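Local coordinates for protein galectin (Ovis aries, PDB 6N44) that is a lectin of the galectin family that probably binds galactose-containing glycans through a beta-sandwich carbohydrate-recognition domain, at residues Asn8-Ser13 against Leu125-Asp130; Ala26-Pro31 against Gln88-Gln93; Thr67-Ser72 against His115-Gln120; Leu79-Phe84 against Lys108-Phe113. One frame throughout, in Å; residues are numbered along the deposited sequence.

Contact 1: residues Asn8-Ser13 against Leu125-Asp130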
loop_
_atom_site.group_PDB
_atom_site.type_symbol
_atom_site.label_atom_id
_atom_site.label_comp_id
_atom_site.label_asym_id
_atom_site.label_seq_id
_atom_site.Cartn_x
_atom_site.Cartn_y
_atom_site.Cartn_z
ATOM N N ASN A 8 18.977 13.436 -5.661
ATOM C CA ASN A 8 17.858 14.116 -6.304
ATOM C C ASN A 8 18.356 14.638 -7.642
ATOM O O ASN A 8 19.195 15.528 -7.674
ATOM C CB ASN A 8 17.333 15.253 -5.416
ATOM C CG ASN A 8 16.259 16.096 -6.096
ATOM O OD1 ASN A 8 15.851 15.844 -7.239
ATOM N ND2 ASN A 8 15.793 17.105 -5.387
ATOM N N PRO A 9 17.825 14.105 -8.758
ATOM C CA PRO A 9 16.714 13.143 -8.879
ATOM C C PRO A 9 17.006 11.744 -8.326
ATOM O O PRO A 9 18.154 11.294 -8.260
ATOM C CB PRO A 9 16.469 13.069 -10.402
ATOM C CG PRO A 9 17.143 14.304 -10.962
ATOM C CD PRO A 9 18.314 14.547 -10.074
ATOM N N TYR A 10 15.932 11.095 -7.897
ATOM C CA TYR A 10 15.938 9.738 -7.374
ATOM C C TYR A 10 15.298 8.844 -8.420
ATOM O O TYR A 10 14.215 9.161 -8.914
ATOM C CB TYR A 10 15.142 9.660 -6.072
ATOM C CG TYR A 10 14.978 8.273 -5.505
ATOM C CD1 TYR A 10 15.857 7.793 -4.543
ATOM C CD2 TYR A 10 13.938 7.428 -5.942
ATOM C CE1 TYR A 10 15.714 6.488 -4.019
ATOM C CE2 TYR A 10 13.780 6.152 -5.432
ATOM C CZ TYR A 10 14.672 5.689 -4.471
ATOM O OH TYR A 10 14.517 4.423 -3.974
ATOM N N LEU A 11 15.962 7.743 -8.762
ATOM C CA LEU A 11 15.451 6.794 -9.740
ATOM C C LEU A 11 15.323 5.428 -9.093
ATOM O O LEU A 11 16.206 5.016 -8.327
ATOM C CB LEU A 11 16.379 6.664 -10.970
ATOM C CG LEU A 11 16.676 7.908 -11.804
ATOM C CD1 LEU A 11 17.599 7.510 -12.948
ATOM C CD2 LEU A 11 15.395 8.536 -12.328
ATOM N N GLN A 12 14.250 4.708 -9.439
ATOM C CA GLN A 12 14.098 3.326 -8.981
ATOM C C GLN A 12 13.317 2.513 -10.003
ATOM O O GLN A 12 12.148 2.816 -10.267
ATOM C CB GLN A 12 13.388 3.256 -7.632
ATOM C CG GLN A 12 13.332 1.845 -7.072
ATOM C CD GLN A 12 12.678 1.799 -5.705
ATOM O OE1 GLN A 12 12.930 2.662 -4.861
ATOM N NE2 GLN A 12 11.816 0.799 -5.483
ATOM N N SER A 13 13.944 1.463 -10.535
ATOM C CA SER A 13 13.209 0.486 -11.327
ATOM C C SER A 13 12.099 -0.141 -10.483
ATOM O O SER A 13 12.316 -0.507 -9.325
ATOM C CB SER A 13 14.143 -0.620 -11.822
ATOM O OG SER A 13 15.216 -0.131 -12.599
ATOM N N LEU A 125 10.411 4.661 -11.590
ATOM C CA LEU A 125 9.925 5.701 -10.697
ATOM C C LEU A 125 10.985 6.798 -10.609
ATOM O O LEU A 125 12.169 6.505 -10.448
ATOM C CB LEU A 125 9.630 5.115 -9.314
ATOM C CG LEU A 125 9.266 6.146 -8.232
ATOM C CD1 LEU A 125 7.892 6.733 -8.498
ATOM C CD2 LEU A 125 9.336 5.538 -6.826
ATOM N N ASP A 126 10.559 8.048 -10.739
ATOM C CA ASP A 126 11.468 9.192 -10.797
ATOM C C ASP A 126 10.902 10.259 -9.878
ATOM O O ASP A 126 9.794 10.754 -10.112
ATOM C CB ASP A 126 11.607 9.719 -12.243
ATOM C CG ASP A 126 12.555 10.926 -12.379
ATOM O OD1 ASP A 126 12.586 11.836 -11.518
ATOM O OD2 ASP A 126 13.258 10.998 -13.401
ATOM N N VAL A 127 11.649 10.597 -8.830
ATOM C CA VAL A 127 11.249 11.606 -7.862
ATOM C C VAL A 127 12.280 12.724 -7.913
ATOM O O VAL A 127 13.484 12.465 -7.769
ATOM C CB VAL A 127 11.148 11.024 -6.440
ATOM C CG1 VAL A 127 10.747 12.113 -5.442
ATOM C CG2 VAL A 127 10.178 9.823 -6.402
ATOM N N ARG A 128 11.811 13.958 -8.097
ATOM C CA ARG A 128 12.716 15.100 -8.198
ATOM C C ARG A 128 11.981 16.377 -7.810
ATOM O O ARG A 128 10.758 16.393 -7.631
ATOM C CB ARG A 128 13.283 15.233 -9.609
ATOM C CG ARG A 128 12.241 15.533 -10.668
ATOM C CD ARG A 128 12.916 15.698 -12.043
ATOM N NE ARG A 128 13.496 14.440 -12.511
ATOM C CZ ARG A 128 14.548 14.353 -13.324
ATOM N NH1 ARG A 128 15.148 15.456 -13.764
ATOM N NH2 ARG A 128 15.011 13.160 -13.689
ATOM N N GLY A 129 12.745 17.454 -7.698
ATOM C CA GLY A 129 12.193 18.768 -7.455
ATOM C C GLY A 129 13.081 19.576 -6.529
ATOM O O GLY A 129 14.210 19.202 -6.206
ATOM N N ASP A 130 12.559 20.717 -6.095
ATOM C CA ASP A 130 13.244 21.537 -5.096
ATOM C C ASP A 130 12.963 20.976 -3.702
ATOM O O ASP A 130 12.217 21.537 -2.895
ATOM C CB ASP A 130 12.797 22.983 -5.240
ATOM C CG ASP A 130 12.964 23.472 -6.652
ATOM O OD1 ASP A 130 14.136 23.647 -7.063
ATOM O OD2 ASP A 130 11.940 23.635 -7.353
HETATM O O HOH W 1 15.778 17.750 -8.920
#

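Contact 2: residues Ala26-Pro31 against Gln88-Gln93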
loop_
_atom_site.group_PDB
_atom_site.type_symbol
_atom_site.label_atom_id
_atom_site.label_comp_id
_atom_site.label_asym_id
_atom_site.label_seq_id
_atom_site.Cartn_x
_atom_site.Cartn_y
_atom_site.Cartn_z
ATOM N N ALA A 26 9.833 13.730 2.261
ATOM C CA ALA A 26 10.645 14.820 1.726
ATOM C C ALA A 26 10.236 16.137 2.377
ATOM O O ALA A 26 9.283 16.202 3.159
ATOM C CB ALA A 26 10.512 14.903 0.198
ATOM N N ASN A 27 10.964 17.200 2.023
ATOM C CA ASN A 27 10.692 18.545 2.510
ATOM C C ASN A 27 11.044 19.540 1.413
ATOM O O ASN A 27 12.122 19.439 0.817
ATOM C CB ASN A 27 11.510 18.842 3.767
ATOM C CG ASN A 27 11.046 20.089 4.485
ATOM O OD1 ASN A 27 10.258 20.885 3.948
ATOM N ND2 ASN A 27 11.530 20.273 5.712
ATOM N N LEU A 28 10.155 20.499 1.161
ATOM C CA LEU A 28 10.409 21.498 0.126
ATOM C C LEU A 28 11.468 22.497 0.575
ATOM O O LEU A 28 11.468 22.959 1.721
ATOM C CB LEU A 28 9.126 22.244 -0.234
ATOM C CG LEU A 28 7.980 21.415 -0.802
ATOM C CD1 LEU A 28 6.689 22.178 -0.620
ATOM C CD2 LEU A 28 8.227 21.106 -2.272
ATOM N N LEU A 29 12.368 22.825 -0.347
ATOM C CA LEU A 29 13.410 23.826 -0.168
ATOM C C LEU A 29 12.851 25.235 -0.383
ATOM O O LEU A 29 11.687 25.436 -0.746
ATOM C CB LEU A 29 14.567 23.581 -1.144
ATOM C CG LEU A 29 15.456 22.348 -0.937
ATOM C CD1 LEU A 29 16.398 22.103 -2.106
ATOM C CD2 LEU A 29 16.245 22.472 0.348
ATOM N N SER A 30 13.718 26.228 -0.189
ATOM C CA SER A 30 13.437 27.624 -0.512
ATOM C C SER A 30 14.414 28.059 -1.596
ATOM O O SER A 30 15.385 28.775 -1.313
ATOM C CB SER A 30 13.574 28.515 0.718
ATOM O OG SER A 30 12.669 28.123 1.728
ATOM N N PRO A 31 14.199 27.650 -2.840
ATOM C CA PRO A 31 15.149 28.012 -3.894
ATOM C C PRO A 31 15.152 29.513 -4.162
ATOM O O PRO A 31 14.142 30.207 -4.001
ATOM C CB PRO A 31 14.650 27.225 -5.110
ATOM C CG PRO A 31 13.217 27.018 -4.852
ATOM C CD PRO A 31 13.081 26.851 -3.364
ATOM N N GLN A 88 7.748 22.295 6.121
ATOM C CA GLN A 88 7.401 21.161 6.967
ATOM C C GLN A 88 7.672 19.873 6.205
ATOM O O GLN A 88 7.304 19.771 5.032
ATOM C CB GLN A 88 5.926 21.205 7.370
ATOM C CG GLN A 88 5.538 22.379 8.244
ATOM C CD GLN A 88 6.176 22.300 9.617
ATOM O OE1 GLN A 88 5.928 21.358 10.377
ATOM N NE2 GLN A 88 7.013 23.285 9.942
ATOM N N PRO A 89 8.310 18.884 6.819
ATOM C CA PRO A 89 8.446 17.587 6.147
ATOM C C PRO A 89 7.076 16.965 5.929
ATOM O O PRO A 89 6.169 17.108 6.752
ATOM C CB PRO A 89 9.301 16.767 7.120
ATOM C CG PRO A 89 10.054 17.816 7.916
ATOM C CD PRO A 89 9.048 18.931 8.089
ATOM N N PHE A 90 6.919 16.308 4.787
ATOM C CA PHE A 90 5.656 15.686 4.422
ATOM C C PHE A 90 5.891 14.232 4.045
ATOM O O PHE A 90 7.006 13.815 3.694
ATOM C CB PHE A 90 4.961 16.440 3.266
ATOM C CG PHE A 90 5.798 16.551 1.997
ATOM C CD1 PHE A 90 5.766 15.553 1.023
ATOM C CD2 PHE A 90 6.601 17.662 1.772
ATOM C CE1 PHE A 90 6.537 15.655 -0.153
ATOM C CE2 PHE A 90 7.384 17.766 0.593
ATOM C CZ PHE A 90 7.346 16.770 -0.365
ATOM N N GLU A 91 4.813 13.468 4.122
ATOM C CA GLU A 91 4.767 12.102 3.631
ATOM C C GLU A 91 3.784 12.027 2.473
ATOM O O GLU A 91 2.581 12.241 2.658
ATOM C CB GLU A 91 4.354 11.141 4.741
ATOM C CG GLU A 91 4.202 9.735 4.251
ATOM C CD GLU A 91 3.771 8.802 5.367
ATOM O OE1 GLU A 91 2.782 8.067 5.164
ATOM O OE2 GLU A 91 4.410 8.835 6.446
ATOM N N LEU A 92 4.294 11.714 1.290
ATOM C CA LEU A 92 3.495 11.594 0.082
ATOM C C LEU A 92 3.387 10.115 -0.278
ATOM O O LEU A 92 4.410 9.435 -0.445
ATOM C CB LEU A 92 4.124 12.404 -1.050
ATOM C CG LEU A 92 3.636 12.173 -2.478
ATOM C CD1 LEU A 92 2.165 12.588 -2.660
ATOM C CD2 LEU A 92 4.538 12.935 -3.433
ATOM N N GLN A 93 2.153 9.619 -0.393
ATOM C CA GLN A 93 1.898 8.219 -0.724
ATOM C C GLN A 93 1.145 8.097 -2.037
ATOM O O GLN A 93 0.136 8.785 -2.244
ATOM C CB GLN A 93 1.071 7.527 0.360
ATOM C CG GLN A 93 1.812 7.189 1.627
ATOM C CD GLN A 93 0.853 6.642 2.662
ATOM O OE1 GLN A 93 0.018 7.384 3.200
ATOM N NE2 GLN A 93 0.922 5.326 2.904
HETATM O O HOH W 2 7.818 20.858 2.512
#

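Contact 3: residues Thr67-Ser72 against His115-Gln120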
loop_
_atom_site.group_PDB
_atom_site.type_symbol
_atom_site.label_atom_id
_atom_site.label_comp_id
_atom_site.label_asym_id
_atom_site.label_seq_id
_atom_site.Cartn_x
_atom_site.Cartn_y
_atom_site.Cartn_z
ATOM N N THR A 67 -0.565 12.457 -18.495
ATOM C CA THR A 67 -0.001 11.281 -19.129
ATOM C C THR A 67 0.663 11.704 -20.429
ATOM O O THR A 67 0.080 12.466 -21.209
ATOM C CB THR A 67 -1.085 10.234 -19.428
ATOM O OG1 THR A 67 -1.671 9.779 -18.198
ATOM C CG2 THR A 67 -0.496 9.064 -20.176
ATOM N N LEU A 68 1.877 11.217 -20.646
ATOM C CA LEU A 68 2.614 11.420 -21.888
ATOM C C LEU A 68 2.543 10.120 -22.674
ATOM O O LEU A 68 3.114 9.107 -22.255
ATOM C CB LEU A 68 4.065 11.810 -21.613
ATOM C CG LEU A 68 4.915 11.944 -22.890
ATOM C CD1 LEU A 68 4.492 13.160 -23.718
ATOM C CD2 LEU A 68 6.395 12.011 -22.566
ATOM N N LYS A 69 1.848 10.147 -23.812
ATOM C CA LYS A 69 1.660 8.969 -24.653
ATOM C C LYS A 69 2.098 9.304 -26.075
ATOM O O LYS A 69 1.497 10.167 -26.719
ATOM C CB LYS A 69 0.198 8.524 -24.634
ATOM C CG LYS A 69 -0.164 7.534 -25.729
ATOM C CD LYS A 69 -1.273 6.614 -25.257
ATOM C CE LYS A 69 -1.964 5.875 -26.398
ATOM N NZ LYS A 69 -3.339 5.465 -25.973
ATOM N N ASP A 70 3.145 8.632 -26.552
ATOM C CA ASP A 70 3.684 8.818 -27.900
ATOM C C ASP A 70 3.973 10.291 -28.182
ATOM O O ASP A 70 3.477 10.883 -29.142
ATOM C CB ASP A 70 2.741 8.234 -28.953
ATOM C CG ASP A 70 2.636 6.730 -28.860
ATOM O OD1 ASP A 70 3.695 6.070 -28.746
ATOM O OD2 ASP A 70 1.494 6.216 -28.883
ATOM N N GLY A 71 4.796 10.874 -27.317
ATOM C CA GLY A 71 5.196 12.252 -27.469
ATOM C C GLY A 71 4.128 13.282 -27.184
ATOM O O GLY A 71 4.415 14.478 -27.284
ATOM N N SER A 72 2.913 12.883 -26.819
ATOM C CA SER A 72 1.827 13.836 -26.609
ATOM C C SER A 72 1.373 13.827 -25.151
ATOM O O SER A 72 0.996 12.775 -24.624
ATOM C CB SER A 72 0.648 13.518 -27.535
ATOM O OG SER A 72 -0.420 14.431 -27.325
ATOM N N HIS A 115 -6.243 5.242 -14.457
ATOM C CA HIS A 115 -5.187 4.781 -15.346
ATOM C C HIS A 115 -5.522 5.155 -16.786
ATOM O O HIS A 115 -6.663 5.017 -17.235
ATOM C CB HIS A 115 -4.987 3.262 -15.231
ATOM C CG HIS A 115 -4.417 2.826 -13.917
ATOM N ND1 HIS A 115 -3.133 3.138 -13.523
ATOM C CD2 HIS A 115 -4.960 2.110 -12.900
ATOM C CE1 HIS A 115 -2.910 2.635 -12.320
ATOM N NE2 HIS A 115 -4.005 2.010 -11.919
ATOM N N ARG A 116 -4.520 5.639 -17.506
ATOM C CA ARG A 116 -4.667 5.958 -18.917
ATOM C C ARG A 116 -3.839 5.050 -19.801
ATOM O O ARG A 116 -4.280 4.680 -20.888
ATOM C CB ARG A 116 -4.284 7.417 -19.173
ATOM C CG ARG A 116 -5.209 8.422 -18.523
ATOM C CD ARG A 116 -4.808 9.818 -18.947
ATOM N NE ARG A 116 -5.335 10.858 -18.075
ATOM C CZ ARG A 116 -5.105 12.154 -18.261
ATOM N NH1 ARG A 116 -4.377 12.547 -19.299
ATOM N NH2 ARG A 116 -5.598 13.052 -17.419
ATOM N N LEU A 117 -2.660 4.686 -19.343
ATOM C CA LEU A 117 -1.812 3.642 -19.867
ATOM C C LEU A 117 -1.738 2.513 -18.848
ATOM O O LEU A 117 -1.889 2.759 -17.647
ATOM C CB LEU A 117 -0.402 4.174 -20.161
ATOM C CG LEU A 117 -0.343 5.127 -21.353
ATOM C CD1 LEU A 117 1.024 5.780 -21.485
ATOM C CD2 LEU A 117 -0.697 4.331 -22.611
ATOM N N PRO A 118 -1.512 1.273 -19.284
ATOM C CA PRO A 118 -1.507 0.146 -18.335
ATOM C C PRO A 118 -0.469 0.321 -17.232
ATOM O O PRO A 118 0.681 0.702 -17.481
ATOM C CB PRO A 118 -1.176 -1.062 -19.224
ATOM C CG PRO A 118 -1.558 -0.618 -20.636
ATOM C CD PRO A 118 -1.222 0.838 -20.666
ATOM N N LEU A 119 -0.876 0.011 -15.997
ATOM C CA LEU A 119 0.063 0.134 -14.891
ATOM C C LEU A 119 1.223 -0.829 -15.073
ATOM O O LEU A 119 2.331 -0.568 -14.588
ATOM C CB LEU A 119 -0.653 -0.088 -13.548
ATOM C CG LEU A 119 -1.291 -1.457 -13.274
ATOM C CD1 LEU A 119 -0.264 -2.392 -12.644
ATOM C CD2 LEU A 119 -2.514 -1.312 -12.379
ATOM N N GLN A 120 0.998 -1.931 -15.804
ATOM C CA GLN A 120 2.053 -2.888 -16.116
ATOM C C GLN A 120 3.139 -2.312 -17.010
ATOM O O GLN A 120 4.201 -2.926 -17.125
ATOM C CB GLN A 120 1.474 -4.144 -16.786
ATOM C CG GLN A 120 0.479 -4.928 -15.935
ATOM C CD GLN A 120 -0.923 -4.327 -15.976
ATOM O OE1 GLN A 120 -1.191 -3.396 -16.739
ATOM N NE2 GLN A 120 -1.821 -4.857 -15.147
#

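Contact 4: residues Leu79-Phe84 against Lys108-Phe113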
loop_
_atom_site.group_PDB
_atom_site.type_symbol
_atom_site.label_atom_id
_atom_site.label_comp_id
_atom_site.label_asym_id
_atom_site.label_seq_id
_atom_site.Cartn_x
_atom_site.Cartn_y
_atom_site.Cartn_z
ATOM N N LEU A 79 -5.757 20.546 -9.685
ATOM C CA LEU A 79 -6.501 20.891 -8.479
ATOM C C LEU A 79 -5.649 21.742 -7.551
ATOM O O LEU A 79 -4.437 21.888 -7.735
ATOM C CB LEU A 79 -6.987 19.643 -7.730
ATOM C CG LEU A 79 -5.867 18.771 -7.163
ATOM C CD1 LEU A 79 -6.267 18.162 -5.826
ATOM C CD2 LEU A 79 -5.530 17.692 -8.165
ATOM N N HIS A 80 -6.310 22.301 -6.540
ATOM C CA HIS A 80 -5.674 23.074 -5.485
ATOM C C HIS A 80 -5.611 22.251 -4.207
ATOM O O HIS A 80 -6.546 21.513 -3.886
ATOM C CB HIS A 80 -6.437 24.374 -5.200
ATOM C CG HIS A 80 -6.522 25.297 -6.374
ATOM N ND1 HIS A 80 -5.817 26.480 -6.443
ATOM C CD2 HIS A 80 -7.235 25.217 -7.523
ATOM C CE1 HIS A 80 -6.091 27.087 -7.583
ATOM N NE2 HIS A 80 -6.950 26.342 -8.257
ATOM N N THR A 81 -4.513 22.385 -3.473
ATOM C CA THR A 81 -4.398 21.731 -2.183
ATOM C C THR A 81 -3.490 22.563 -1.298
ATOM O O THR A 81 -2.599 23.268 -1.779
ATOM C CB THR A 81 -3.857 20.293 -2.299
ATOM O OG1 THR A 81 -3.714 19.733 -0.991
ATOM C CG2 THR A 81 -2.503 20.281 -2.982
ATOM N N GLU A 82 -3.735 22.478 0.003
ATOM C CA GLU A 82 -2.891 23.099 1.007
ATOM C C GLU A 82 -2.015 22.081 1.724
ATOM O O GLU A 82 -1.387 22.419 2.732
ATOM C CB GLU A 82 -3.760 23.860 2.009
ATOM C CG GLU A 82 -4.395 25.102 1.410
ATOM C CD GLU A 82 -3.352 26.108 0.925
ATOM O OE1 GLU A 82 -2.687 26.740 1.780
ATOM O OE2 GLU A 82 -3.185 26.263 -0.308
ATOM N N ALA A 83 -1.942 20.852 1.203
ATOM C CA ALA A 83 -1.294 19.754 1.916
ATOM C C ALA A 83 0.209 19.961 2.100
ATOM O O ALA A 83 0.773 19.504 3.100
ATOM C CB ALA A 83 -1.548 18.436 1.185
ATOM N N PHE A 84 0.884 20.604 1.155
ATOM C CA PHE A 84 2.345 20.739 1.191
ATOM C C PHE A 84 2.716 22.078 1.810
ATOM O O PHE A 84 2.698 23.101 1.132
ATOM C CB PHE A 84 2.939 20.641 -0.208
ATOM C CG PHE A 84 2.641 19.373 -0.908
ATOM C CD1 PHE A 84 3.408 18.238 -0.665
ATOM C CD2 PHE A 84 1.606 19.306 -1.833
ATOM C CE1 PHE A 84 3.147 17.061 -1.339
ATOM C CE2 PHE A 84 1.342 18.142 -2.510
ATOM C CZ PHE A 84 2.110 17.005 -2.266
ATOM N N LYS A 108 -3.723 11.907 4.547
ATOM C CA LYS A 108 -5.005 12.411 4.076
ATOM C C LYS A 108 -5.118 12.246 2.567
ATOM O O LYS A 108 -4.144 12.483 1.849
ATOM C CB LYS A 108 -5.199 13.893 4.454
ATOM C CG LYS A 108 -5.226 14.118 5.974
ATOM C CD LYS A 108 -6.340 15.043 6.390
ATOM C CE LYS A 108 -6.308 15.316 7.892
ATOM N NZ LYS A 108 -7.025 16.586 8.208
ATOM N N PRO A 109 -6.281 11.843 2.056
ATOM C CA PRO A 109 -6.432 11.691 0.601
ATOM C C PRO A 109 -6.512 13.049 -0.085
ATOM O O PRO A 109 -7.281 13.923 0.321
ATOM C CB PRO A 109 -7.747 10.913 0.459
ATOM C CG PRO A 109 -8.526 11.310 1.660
ATOM C CD PRO A 109 -7.510 11.462 2.777
ATOM N N ILE A 110 -5.724 13.212 -1.139
ATOM C CA ILE A 110 -5.657 14.458 -1.885
ATOM C C ILE A 110 -6.372 14.352 -3.225
ATOM O O ILE A 110 -7.098 15.271 -3.609
ATOM C CB ILE A 110 -4.193 14.908 -2.087
ATOM C CG1 ILE A 110 -3.517 15.110 -0.734
ATOM C CG2 ILE A 110 -4.139 16.188 -2.892
ATOM C CD1 ILE A 110 -4.355 15.860 0.254
ATOM N N CYS A 111 -6.165 13.257 -3.957
ATOM C CA CYS A 111 -6.690 13.151 -5.313
ATOM C C CYS A 111 -6.449 11.736 -5.822
ATOM O O CYS A 111 -5.697 10.958 -5.231
ATOM C CB CYS A 111 -6.048 14.181 -6.255
ATOM S SG CYS A 111 -4.220 14.162 -6.302
ATOM N N GLN A 112 -7.106 11.417 -6.932
ATOM C CA GLN A 112 -6.985 10.129 -7.597
ATOM C C GLN A 112 -6.822 10.359 -9.093
ATOM O O GLN A 112 -7.330 11.340 -9.639
ATOM C CB GLN A 112 -8.208 9.232 -7.333
ATOM C CG GLN A 112 -8.552 9.034 -5.839
ATOM C CD GLN A 112 -9.256 10.244 -5.205
ATOM O OE1 GLN A 112 -8.788 10.808 -4.211
ATOM N NE2 GLN A 112 -10.386 10.636 -5.775
ATOM N N PHE A 113 -6.130 9.429 -9.757
ATOM C CA PHE A 113 -5.824 9.521 -11.184
ATOM C C PHE A 113 -6.158 8.185 -11.837
ATOM O O PHE A 113 -5.446 7.199 -11.621
ATOM C CB PHE A 113 -4.348 9.874 -11.405
ATOM C CG PHE A 113 -3.989 10.172 -12.833
ATOM C CD1 PHE A 113 -4.205 11.437 -13.365
ATOM C CD2 PHE A 113 -3.418 9.198 -13.649
ATOM C CE1 PHE A 113 -3.870 11.731 -14.688
ATOM C CE2 PHE A 113 -3.079 9.492 -14.977
ATOM C CZ PHE A 113 -3.309 10.768 -15.488
#

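Contact 1: residues Asn8-Ser13 against Leu125-Asp130
Pro9 sits over one face of the Arg128 guanidinium, and two strands pair beside this contact. Along Arg128, CB comes first, 3.5 Å from Asn8 OD1 and near CB of Pro9. CG stands between the backbone N and the carbonyl carbon (chi1 64°), and a bend at chi3 (67°) places NE, which donates to Asp126 OD1 within its own strand. Arg128 CZ then lies 3.5 Å from Pro9 CG, which is centred above the plane. At the tip NH1 also faces Pro9 CG, while Arg128 NH2 meets the syn lone pair of Asp126 OD2 at 2.8 Å. This side-on, two-nitrogen salt bridge fixes the plane on which the proline rests, Pro9 itself following a cis peptide. OD2 of Asp126 is also 3.4 Å from Leu11 CD2, the two side chains running alongside each other.

The backbones form an antiparallel ladder. Tyr10-Val127 and Gln12-Leu125 are hydrogen-bonded pairs, with Tyr10 N to Val127 O at 2.8 Å and 172°; Leu11-Asp126 is the non-hydrogen-bonded pair between them. Beyond the ladder, the Asn8 side chain adds a bond from ND2 to Gly129 O (2.8 Å), and a water joins Asn8 OD1 to Gly129 N.

Strand 10-13 is an outermost strand of its sheet within the chain; strand 124-129 continues to strand 37-43 through Asp126-Asp41 and Arg128-Gln39 backbone bonds, while Tyr10, Leu125 and Val127 pack on strand 131-138 of the other sheet.

Contact 2: residues Ala26-Pro31 against Gln88-Gln93
The Phe90 ring covers the backbone of Ala26, whose carbonyl O lies 3.3 Å above the ring plane, offset toward the rim on the CD2 side. Chi1 of 58° sets CG between the backbone N and carbonyl carbon of Phe90; the ring lies over its bridge partner. Phe90 CZ reaches Ala26 CB at 3.7 Å, and CE2 comes 4.0 Å from Leu28 CG, the two side chains crossing at about a right angle.

Beneath the ring, Ala26 and Phe90 form an antiparallel hydrogen-bonded pair. Phe90 N donates to Ala26 O at 2.9 Å, almost in line with the C=O bond, and the return bond from Ala26 N to Phe90 O is longer at 3.2 Å. Asn27, with CG anti to its N (chi1 -167°), lies beside Pro89 and points the same way. A water in the plane of the Phe90 ring, at its edge, accepts from Leu28 N (2.7 Å) and lies 2.8 Å from Gln88 O, to which it can donate.

The directions of strand pieces 26-28 and 90-93 make 116°, well short of antiparallel, and a single bridge joins the two segments. Strand 19-28 has strand 90-97 on one flank, where Leu92 is backbone hydrogen-bonded to Ile24, and strand 131-138 on the other, where Asn27 is so bonded to Val132; Phe84, from the loop after strand 72-80, meets the Phe90 ring edge-to-face.

Contact 3: residues Thr67-Ser72 against His115-Gln120
Thr67 is wedged against Arg116 and Leu117, one branch toward each, and these three residues supply most of the 233 Å² buried here. With OG1 beside its backbone N (chi1 -63°), the threonine brings that oxygen to 3.2 Å from Arg116 CD, where the two side chains slide past each other in opposite directions. The hydroxyl has its hydrogen-bond partner in Pro53 O, so its approach to the arginine is one of packing against the aliphatic chain. Thr67 CG2, the other branch, lies 3.8 Å from Leu117 CD1.

Leu117 splits its methyls between two residues: CD1 goes to Thr67, and CD2 sits 3.5 Å from Lys69 CD on the extended lysine chain. Arg116, extended from CG to NE, carries its guanidinium past Thr67 to donate from NH2 to Lys75 O; a weak bond runs from NH1 to Asn66 OD1. As Asn66 is a galactose-binding residue, Arg116 borders the sugar site, and its side chain comes within about 6 Å of that of Glu76.

A type I' beta turn from Lys69 to Ser72 closes the hairpin of strands 62-69 and 72-80. Against this hairpin end lies the loop from strand 108-114 to strand 124-129, and Leu117 also touches Pro53 on neighbouring strand 52-59 and Asp51 in the loop before it.

Contact 4: residues Leu79-Phe84 against Lys108-Phe113
Leu79, Thr81 and Ala83 meet Ile110 and Cys111 mostly through aliphatic groups, no aromatic face or edge lying between them. The segments' aromatic rings turn to other partners: Phe84 meets Tyr58 with planes at about 40°, while Phe113 stacks on Phe54.

Ile110 buries the most surface here and uses both branches. Ile110 CG2, anti to the backbone N, lies 4.0 Å from Thr81 OG1 and 4.1 Å from Leu79 CD1. Ile110 CD1, at the end of the other branch, is 3.9 Å from Ala83 CB. The Thr81 and Ile110 side chains cross at about a right angle. Leu79, whose chi1 of 65° holds CG between N and the carbonyl carbon, sets both CD1 and CD2 4.0 Å from Cys111 CB, and its CD1 also comes 3.7 Å from Ile110 O.

Thr81 OG1 accepts from Ala83 N at 3.0 Å and 153°, an ST turn in the chain just after strand 72-80; Ala83, its donor, is also the residue that meets Ile110 CD1. On the other segment, Ile110 and Cys111 both face Val103, a classic beta bulge. Strands 72-80 and 108-114 are outermost in different sheets, so the contact of strand 72-80 and the loop after it with strand 108-114 joins the edges of the two sheets at one side of the galectin beta-sandwich.

How the contacts relate
Along the chain, contacts 2, 3 and 4 all nest within the loop closed by contact 1, and contact 4 nests within that of contact 3, while contact 2 alternates with both. Contact 1 pairs strands within the six-stranded sheet, and contact 2 within the five-stranded one; contact 3 sets the hairpin end of the six-stranded sheet against the loop after strand 108-114, and contact 4 joins edges of the two sheets. The centres of contacts 1 and 2 lie about 14 Å apart, joined by a probable hydrogen bond from Leu29 N to Asp130 O. Contacts 2 and 4, also about 14 Å between centres, meet through Phe90 and Phe84. Contacts 3 and 4, centres about 21 Å apart, touch where Phe113 packs on Thr67. Contacts 1 and 2 thus build the sheets, while 3 and 4 join parts of the sandwich, contact 3 beside the galactose site.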